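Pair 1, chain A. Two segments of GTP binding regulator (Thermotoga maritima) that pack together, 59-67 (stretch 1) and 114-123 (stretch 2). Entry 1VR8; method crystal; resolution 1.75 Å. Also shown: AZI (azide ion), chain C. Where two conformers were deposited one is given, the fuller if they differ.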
# COMPACT_ATOMS: atom_id res chain seq x y z
N GLY A 59 -17.19 -2.52 0.90
CA GLY A 59 -16.79 -3.92 0.83
C GLY A 59 -15.35 -4.09 1.29
O GLY A 59 -14.73 -3.14 1.74
N PRO A 60 -14.80 -5.30 1.14
CA PRO A 60 -13.47 -5.53 1.67
C PRO A 60 -12.40 -4.90 0.78
O PRO A 60 -12.50 -4.93 -0.45
CB PRO A 60 -13.36 -7.05 1.69
CG PRO A 60 -14.26 -7.53 0.60
CD PRO A 60 -15.38 -6.50 0.51
N VAL A 61 -11.40 -4.32 1.42
CA VAL A 61 -10.24 -3.74 0.77
C VAL A 61 -8.97 -4.42 1.31
O VAL A 61 -8.85 -4.66 2.52
CB VAL A 61 -10.20 -2.22 1.02
CG1 VAL A 61 -8.95 -1.63 0.45
CG2 VAL A 61 -11.44 -1.56 0.38
N PHE A 62 -8.06 -4.76 0.42
CA PHE A 62 -6.84 -5.45 0.78
C PHE A 62 -5.67 -4.48 0.77
O PHE A 62 -5.49 -3.71 -0.16
CB PHE A 62 -6.55 -6.58 -0.22
CG PHE A 62 -7.57 -7.69 -0.24
CD1 PHE A 62 -8.84 -7.47 -0.76
CD2 PHE A 62 -7.25 -8.95 0.23
CE1 PHE A 62 -9.77 -8.47 -0.78
CE2 PHE A 62 -8.20 -9.97 0.22
CZ PHE A 62 -9.44 -9.74 -0.28
N LEU A 63 -4.88 -4.53 1.83
CA LEU A 63 -3.67 -3.73 1.93
C LEU A 63 -2.48 -4.66 2.09
O LEU A 63 -2.41 -5.43 3.04
CB LEU A 63 -3.75 -2.81 3.12
CG LEU A 63 -2.46 -2.06 3.45
CD1 LEU A 63 -2.27 -0.97 2.44
CD2 LEU A 63 -2.50 -1.49 4.85
N TYR A 64 -1.57 -4.56 1.14
CA TYR A 64 -0.28 -5.29 1.15
C TYR A 64 0.80 -4.31 1.57
O TYR A 64 0.86 -3.18 1.07
CB TYR A 64 0.04 -5.85 -0.23
CG TYR A 64 -0.98 -6.82 -0.77
CD1 TYR A 64 -2.17 -6.38 -1.34
CD2 TYR A 64 -0.75 -8.18 -0.74
CE1 TYR A 64 -3.10 -7.27 -1.82
CE2 TYR A 64 -1.69 -9.09 -1.23
CZ TYR A 64 -2.86 -8.62 -1.79
OH TYR A 64 -3.81 -9.50 -2.26
N VAL A 65 1.62 -4.75 2.50
CA VAL A 65 2.67 -3.90 3.03
C VAL A 65 4.02 -4.62 3.03
O VAL A 65 4.12 -5.78 3.46
CB VAL A 65 2.46 -3.55 4.51
CG1 VAL A 65 3.44 -2.42 4.92
CG2 VAL A 65 1.02 -3.23 4.79
N TYR A 66 5.05 -3.90 2.61
CA TYR A 66 6.43 -4.35 2.66
C TYR A 66 7.26 -3.23 3.27
O TYR A 66 7.08 -2.05 2.91
CB TYR A 66 6.95 -4.69 1.24
CG TYR A 66 8.47 -4.75 1.15
CD1 TYR A 66 9.24 -3.59 0.97
CD2 TYR A 66 9.14 -5.98 1.28
CE1 TYR A 66 10.61 -3.66 0.93
CE2 TYR A 66 10.54 -6.05 1.24
CZ TYR A 66 11.26 -4.87 1.05
OH TYR A 66 12.64 -4.88 1.00
N LYS A 67 8.15 -3.58 4.20
CA LYS A 67 9.13 -2.66 4.76
C LYS A 67 10.51 -3.22 4.46
O LYS A 67 10.79 -4.38 4.77
CB LYS A 67 8.98 -2.58 6.29
CG LYS A 67 9.96 -1.61 6.92
CD LYS A 67 9.78 -1.51 8.42
CE LYS A 67 10.75 -0.46 8.97
NZ LYS A 67 10.81 -0.50 10.46
N LYS A 114 10.98 5.72 0.29
CA LYS A 114 11.93 5.32 1.32
C LYS A 114 11.96 3.78 1.44
O LYS A 114 12.26 3.11 0.45
CB LYS A 114 11.58 6.01 2.66
CG LYS A 114 11.66 7.55 2.62
CD LYS A 114 13.06 8.05 2.35
CE LYS A 114 13.16 9.60 2.44
NZ LYS A 114 14.55 10.08 2.17
N ASN A 115 11.66 3.25 2.62
CA ASN A 115 11.74 1.82 2.90
C ASN A 115 10.35 1.16 2.97
O ASN A 115 10.20 0.09 3.59
CB ASN A 115 12.55 1.53 4.17
CG ASN A 115 11.98 2.20 5.42
OD1 ASN A 115 11.41 3.29 5.35
ND2 ASN A 115 12.19 1.57 6.59
N TRP A 116 9.36 1.73 2.29
CA TRP A 116 8.00 1.23 2.33
C TRP A 116 7.43 1.03 0.94
O TRP A 116 7.66 1.83 0.03
CB TRP A 116 7.09 2.24 3.07
CG TRP A 116 7.41 2.37 4.53
CD1 TRP A 116 8.17 3.35 5.14
CD2 TRP A 116 7.00 1.49 5.56
NE1 TRP A 116 8.27 3.10 6.48
CE2 TRP A 116 7.57 1.96 6.77
CE3 TRP A 116 6.22 0.33 5.58
CZ2 TRP A 116 7.34 1.33 7.99
CZ3 TRP A 116 6.00 -0.28 6.79
CH2 TRP A 116 6.57 0.21 7.98
N LEU A 117 6.65 -0.03 0.80
CA LEU A 117 5.86 -0.30 -0.40
C LEU A 117 4.47 -0.72 0.06
O LEU A 117 4.35 -1.60 0.91
CB LEU A 117 6.51 -1.40 -1.22
CG LEU A 117 5.64 -2.12 -2.26
CD1 LEU A 117 5.16 -1.21 -3.34
CD2 LEU A 117 6.45 -3.27 -2.82
N PHE A 118 3.45 -0.09 -0.51
CA PHE A 118 2.03 -0.43 -0.22
C PHE A 118 1.31 -0.78 -1.50
O PHE A 118 1.57 -0.17 -2.54
CB PHE A 118 1.33 0.78 0.41
CG PHE A 118 1.87 1.13 1.78
CD1 PHE A 118 1.43 0.43 2.90
CD2 PHE A 118 2.84 2.08 1.94
CE1 PHE A 118 1.93 0.71 4.14
CE2 PHE A 118 3.37 2.35 3.20
CZ PHE A 118 2.90 1.67 4.29
N ILE A 119 0.39 -1.73 -1.41
CA ILE A 119 -0.54 -2.00 -2.48
C ILE A 119 -1.93 -2.03 -1.84
O ILE A 119 -2.15 -2.72 -0.82
CB ILE A 119 -0.31 -3.36 -3.17
CG1 ILE A 119 1.16 -3.52 -3.62
CG2 ILE A 119 -1.28 -3.48 -4.35
CD1 ILE A 119 1.53 -4.94 -3.96
N VAL A 120 -2.86 -1.29 -2.43
CA VAL A 120 -4.25 -1.37 -2.02
C VAL A 120 -5.06 -1.91 -3.19
O VAL A 120 -4.96 -1.42 -4.32
CB VAL A 120 -4.79 -0.00 -1.60
CG1 VAL A 120 -6.28 -0.07 -1.25
CG2 VAL A 120 -4.04 0.49 -0.43
N GLU A 121 -5.87 -2.92 -2.93
CA GLU A 121 -6.71 -3.49 -3.97
C GLU A 121 -8.10 -3.82 -3.47
O GLU A 121 -8.30 -4.13 -2.30
CB GLU A 121 -6.06 -4.70 -4.65
CG GLU A 121 -5.80 -5.86 -3.82
CD GLU A 121 -5.29 -7.11 -4.60
OE1 GLU A 121 -4.63 -6.91 -5.66
OE2 GLU A 121 -5.53 -8.25 -4.09
N GLY A 122 -9.06 -3.73 -4.37
CA GLY A 122 -10.43 -4.08 -4.00
C GLY A 122 -11.39 -3.75 -5.12
O GLY A 122 -11.06 -2.99 -6.03
N LYS A 123 -12.57 -4.35 -5.07
CA LYS A 123 -13.59 -4.13 -6.07
C LYS A 123 -14.16 -2.73 -5.94
O LYS A 123 -14.49 -2.10 -6.93
CB LYS A 123 -14.73 -5.14 -5.91
CG LYS A 123 -14.32 -6.55 -6.28
CD LYS A 123 -14.12 -6.70 -7.79
N1 AZI C . 14.30 12.81 1.96
N2 AZI C . 15.00 13.65 1.47
N3 AZI C . 15.32 14.72 1.05
O HOH W 1 -12.58 -6.35 -2.90

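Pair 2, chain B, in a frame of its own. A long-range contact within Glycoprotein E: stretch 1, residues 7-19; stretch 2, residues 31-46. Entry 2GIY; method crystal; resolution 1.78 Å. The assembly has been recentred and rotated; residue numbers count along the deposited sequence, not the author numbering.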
# COMPACT_ATOMS: atom_id res chain seq x y z
N HIS B 7 -14.98 0.59 -14.70
CA HIS B 7 -14.26 -0.60 -15.23
C HIS B 7 -12.81 -0.58 -14.78
O HIS B 7 -12.38 0.33 -14.06
CB HIS B 7 -14.34 -0.61 -16.75
N VAL B 8 -12.05 -1.58 -15.20
CA VAL B 8 -10.64 -1.68 -14.85
C VAL B 8 -9.81 -0.84 -15.82
O VAL B 8 -9.65 -1.20 -16.99
CB VAL B 8 -10.16 -3.14 -14.90
CG1 VAL B 8 -8.70 -3.24 -14.49
CG2 VAL B 8 -11.03 -4.00 -14.00
N ARG B 9 -9.27 0.28 -15.33
CA ARG B 9 -8.47 1.16 -16.16
C ARG B 9 -7.44 1.93 -15.35
O ARG B 9 -7.36 1.81 -14.13
CB ARG B 9 -9.38 2.13 -16.91
N GLY B 10 -6.64 2.74 -16.05
CA GLY B 10 -5.62 3.52 -15.37
C GLY B 10 -4.41 2.71 -14.98
O GLY B 10 -4.13 1.65 -15.56
N VAL B 11 -3.67 3.21 -13.99
CA VAL B 11 -2.46 2.54 -13.53
C VAL B 11 -2.52 2.29 -12.03
O VAL B 11 -3.05 3.11 -11.28
CB VAL B 11 -1.21 3.41 -13.81
CG1 VAL B 11 0.06 2.64 -13.43
CG2 VAL B 11 -1.18 3.80 -15.28
N THR B 12 -1.99 1.15 -11.60
CA THR B 12 -1.94 0.81 -10.19
C THR B 12 -0.48 0.77 -9.76
O THR B 12 0.34 0.11 -10.40
CB THR B 12 -2.56 -0.57 -9.90
OG1 THR B 12 -3.98 -0.50 -10.09
CG2 THR B 12 -2.27 -1.00 -8.47
N VAL B 13 -0.15 1.48 -8.69
CA VAL B 13 1.22 1.49 -8.19
C VAL B 13 1.24 0.97 -6.75
O VAL B 13 0.47 1.43 -5.91
CB VAL B 13 1.83 2.90 -8.22
CG1 VAL B 13 3.28 2.85 -7.71
CG2 VAL B 13 1.78 3.46 -9.63
N ARG B 14 2.12 0.01 -6.49
CA ARG B 14 2.25 -0.57 -5.16
C ARG B 14 3.68 -0.33 -4.69
O ARG B 14 4.62 -0.55 -5.45
CB ARG B 14 1.94 -2.07 -5.21
CG ARG B 14 1.74 -2.70 -3.84
CD ARG B 14 1.29 -4.16 -3.93
NE ARG B 14 2.36 -5.08 -4.29
CZ ARG B 14 2.80 -5.29 -5.53
NH1 ARG B 14 2.24 -4.66 -6.55
NH2 ARG B 14 3.79 -6.15 -5.74
N MET B 15 3.83 0.13 -3.46
CA MET B 15 5.15 0.41 -2.90
C MET B 15 5.36 -0.33 -1.58
O MET B 15 4.44 -0.46 -0.77
CB MET B 15 5.33 1.91 -2.66
CG MET B 15 6.72 2.29 -2.15
SD MET B 15 6.83 4.03 -1.66
CE MET B 15 6.48 4.84 -3.22
N GLU B 16 6.58 -0.81 -1.37
CA GLU B 16 6.94 -1.53 -0.15
C GLU B 16 8.32 -1.10 0.33
O GLU B 16 9.25 -0.96 -0.47
CB GLU B 16 6.95 -3.04 -0.41
CG GLU B 16 5.58 -3.67 -0.57
CD GLU B 16 4.92 -3.98 0.76
OE1 GLU B 16 5.51 -4.73 1.56
OE2 GLU B 16 3.81 -3.46 1.01
N THR B 17 8.45 -0.87 1.63
CA THR B 17 9.73 -0.49 2.20
C THR B 17 9.66 -0.44 3.72
O THR B 17 8.61 -0.17 4.28
CB THR B 17 10.19 0.91 1.73
OG1 THR B 17 11.41 1.25 2.41
CG2 THR B 17 9.14 1.96 2.05
N PRO B 18 10.78 -0.75 4.39
CA PRO B 18 10.78 -0.70 5.86
C PRO B 18 10.54 0.76 6.23
O PRO B 18 10.88 1.66 5.46
CB PRO B 18 12.19 -1.16 6.21
CG PRO B 18 12.50 -2.12 5.11
CD PRO B 18 12.00 -1.39 3.88
N GLU B 19 9.95 1.00 7.40
CA GLU B 19 9.67 2.38 7.82
C GLU B 19 10.87 3.09 8.45
O GLU B 19 10.80 4.28 8.74
CB GLU B 19 8.50 2.41 8.81
CG GLU B 19 7.16 2.01 8.21
CD GLU B 19 6.00 2.20 9.17
OE1 GLU B 19 6.25 2.51 10.36
OE2 GLU B 19 4.84 2.05 8.74
N THR B 31 18.71 2.57 0.44
CA THR B 31 17.33 2.32 0.82
C THR B 31 16.98 1.06 0.04
O THR B 31 17.72 0.66 -0.86
CB THR B 31 16.39 3.47 0.39
OG1 THR B 31 16.47 3.66 -1.03
CG2 THR B 31 16.78 4.76 1.09
N ASN B 32 15.86 0.44 0.37
CA ASN B 32 15.44 -0.77 -0.31
C ASN B 32 13.94 -0.71 -0.57
O ASN B 32 13.17 -1.50 -0.04
CB ASN B 32 15.78 -1.99 0.55
CG ASN B 32 15.43 -3.30 -0.13
OD1 ASN B 32 15.76 -3.52 -1.29
ND2 ASN B 32 14.75 -4.17 0.60
N VAL B 33 13.54 0.26 -1.38
CA VAL B 33 12.15 0.45 -1.72
C VAL B 33 11.81 -0.39 -2.95
O VAL B 33 12.60 -0.48 -3.88
CB VAL B 33 11.86 1.94 -2.05
CG1 VAL B 33 10.38 2.12 -2.39
CG2 VAL B 33 12.25 2.81 -0.87
N SER B 34 10.64 -1.01 -2.92
CA SER B 34 10.18 -1.82 -4.04
C SER B 34 8.93 -1.15 -4.59
O SER B 34 7.99 -0.85 -3.85
CB SER B 34 9.85 -3.24 -3.58
OG SER B 34 9.47 -4.05 -4.68
N ILE B 35 8.92 -0.91 -5.89
CA ILE B 35 7.79 -0.25 -6.53
C ILE B 35 7.38 -1.00 -7.79
O ILE B 35 8.19 -1.24 -8.67
CB ILE B 35 8.15 1.19 -6.93
CG1 ILE B 35 8.52 2.00 -5.69
CG2 ILE B 35 6.98 1.83 -7.68
CD1 ILE B 35 9.16 3.32 -6.01
N HIS B 36 6.10 -1.36 -7.86
CA HIS B 36 5.57 -2.07 -9.01
C HIS B 36 4.46 -1.24 -9.62
O HIS B 36 3.65 -0.64 -8.91
CB HIS B 36 5.02 -3.44 -8.59
CG HIS B 36 6.07 -4.39 -8.11
ND1 HIS B 36 6.63 -5.34 -8.93
CD2 HIS B 36 6.67 -4.52 -6.91
CE1 HIS B 36 7.54 -6.02 -8.25
NE2 HIS B 36 7.58 -5.54 -7.02
N ALA B 37 4.42 -1.21 -10.95
CA ALA B 37 3.39 -0.46 -11.65
C ALA B 37 2.67 -1.42 -12.59
O ALA B 37 3.31 -2.21 -13.28
CB ALA B 37 4.01 0.70 -12.43
N ILE B 38 1.34 -1.35 -12.60
CA ILE B 38 0.55 -2.20 -13.47
C ILE B 38 -0.40 -1.33 -14.28
O ILE B 38 -1.29 -0.69 -13.73
CB ILE B 38 -0.30 -3.22 -12.66
CG1 ILE B 38 0.62 -4.13 -11.84
CG2 ILE B 38 -1.14 -4.06 -13.62
CD1 ILE B 38 -0.12 -5.20 -11.05
N ALA B 39 -0.19 -1.28 -15.59
CA ALA B 39 -1.05 -0.49 -16.47
C ALA B 39 -2.20 -1.40 -16.89
O ALA B 39 -1.98 -2.45 -17.47
CB ALA B 39 -0.28 -0.01 -17.70
N HIS B 40 -3.43 -0.98 -16.58
CA HIS B 40 -4.61 -1.79 -16.89
C HIS B 40 -5.19 -1.58 -18.29
O HIS B 40 -6.06 -2.33 -18.73
CB HIS B 40 -5.69 -1.54 -15.84
CG HIS B 40 -5.23 -1.79 -14.44
ND1 HIS B 40 -4.76 -3.01 -14.01
CD2 HIS B 40 -5.11 -0.96 -13.37
CE1 HIS B 40 -4.38 -2.93 -12.75
NE2 HIS B 40 -4.58 -1.69 -12.34
N ASP B 41 -4.70 -0.56 -18.99
CA ASP B 41 -5.15 -0.28 -20.34
C ASP B 41 -3.94 0.09 -21.19
O ASP B 41 -2.80 -0.05 -20.75
CB ASP B 41 -6.18 0.86 -20.35
CG ASP B 41 -5.67 2.11 -19.66
OD1 ASP B 41 -4.51 2.50 -19.90
OD2 ASP B 41 -6.44 2.71 -18.87
N ASP B 42 -4.18 0.57 -22.41
CA ASP B 42 -3.09 0.94 -23.29
C ASP B 42 -2.88 2.44 -23.41
O ASP B 42 -2.26 2.92 -24.36
CB ASP B 42 -3.30 0.33 -24.68
CG ASP B 42 -3.15 -1.18 -24.67
OD1 ASP B 42 -2.08 -1.67 -24.27
OD2 ASP B 42 -4.11 -1.87 -25.06
N GLN B 43 -3.39 3.19 -22.45
CA GLN B 43 -3.23 4.64 -22.45
C GLN B 43 -1.79 5.00 -22.08
O GLN B 43 -1.15 4.30 -21.30
CB GLN B 43 -4.20 5.29 -21.46
CG GLN B 43 -5.67 5.10 -21.83
CD GLN B 43 -6.02 5.74 -23.16
OE1 GLN B 43 -6.04 6.96 -23.29
NE2 GLN B 43 -6.28 4.91 -24.17
N THR B 44 -1.29 6.08 -22.66
CA THR B 44 0.06 6.54 -22.38
C THR B 44 0.05 7.37 -21.10
O THR B 44 -0.89 8.14 -20.86
CB THR B 44 0.60 7.41 -23.53
OG1 THR B 44 0.53 6.68 -24.76
CG2 THR B 44 2.05 7.81 -23.27
N TYR B 45 1.08 7.22 -20.28
CA TYR B 45 1.14 7.99 -19.04
C TYR B 45 2.56 8.43 -18.72
O TYR B 45 3.53 7.94 -19.29
CB TYR B 45 0.59 7.17 -17.86
CG TYR B 45 1.39 5.93 -17.48
CD1 TYR B 45 1.21 4.72 -18.15
CD2 TYR B 45 2.32 5.98 -16.44
CE1 TYR B 45 1.93 3.58 -17.79
CE2 TYR B 45 3.04 4.84 -16.06
CZ TYR B 45 2.85 3.65 -16.74
OH TYR B 45 3.57 2.53 -16.38
N SER B 46 2.66 9.39 -17.80
CA SER B 46 3.96 9.88 -17.36
C SER B 46 4.07 9.42 -15.91
O SER B 46 3.06 9.14 -15.26
CB SER B 46 4.02 11.41 -17.43
OG SER B 46 3.13 11.99 -16.48
O HOH W 2 14.34 1.05 2.49

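Both pairs are antiparallel two-strand ladders, with an angle of 166° between the strand directions in each, and the N, CA and C atoms of 14 central residues superpose to 0.4 Å. The register is common to both. Hydrogen-bonded pairs fall at Phe A62–Glu A121, Tyr A64–Ile A119 and Tyr A66–Leu A117 in pair 1, matched by Thr B12–Ile B38, Arg B14–His B36 and Glu B16–Ser B34 in pair 2. In each of these pairs the two residues exchange two N-to-O bonds, as in Tyr A64 N to Ile A119 O (2.8 Å) and Arg B14 N to His B36 O (2.9 Å). Between them lie the non-hydrogen-bonded pairs, where CA atoms approach more closely: 4.6 Å between Leu A63 CA and Val A120 CA, 4.5 Å between Val B13 CA and Ala B37 CA.

The first rule is alternation, which gives each ladder two faces to fill separately. On the face of Leu A63 and Val A65, pair 1 is largely apolar, with Lys A67 at one end: Leu A63 CD1 lies 3.7 Å from Val A120 CG2, and Val A65 CG1 lies 3.6 Å from Phe A118 CE1. The matching face of pair 2 uses smaller or more flexible groups. Val B13 replaces Leu A63, and its CG1 reaches diagonally to Ile B35 CG2 at 3.8 Å; Met B15 replaces Val A65, and its CG lies 3.7 Å from Val B33 CG1. Where Lys A67 lays its CG over the six-membered ring of Trp A116, 4.0 Å from the centroid, the matched Thr B17 and Val B33 make a smaller contact, OG1 to CG2 at 3.7 Å.

The other face also varies in its polar contacts. Tyr A64 crosses diagonally to Glu A121, its OH donating to OE2 at 2.8 Å. The matched Arg B14 stays with its direct partner: NH2 sits over one face of the His B36 ring, 3.5 Å from CD2. Pair 2 places its own diagonal polar link elsewhere, between Thr B12 OG1 and His B40 NE2 at 2.6 Å.

Beyond the common bridges, each pair fastens its end differently. In pair 2, His B40 N donates to Gly B10 O (2.9 Å), and Gly B10 N donates to Asp B41 OD2 (2.8 Å). At Pro A60, which matches Gly B10 but has no amide hydrogen to donate, a water links Pro A60 O (2.8 Å) to Lys A123 N (3.0 Å). The shared backbone goes with the same register and facing, while the choice of direct or diagonal neighbour differs with the side chains.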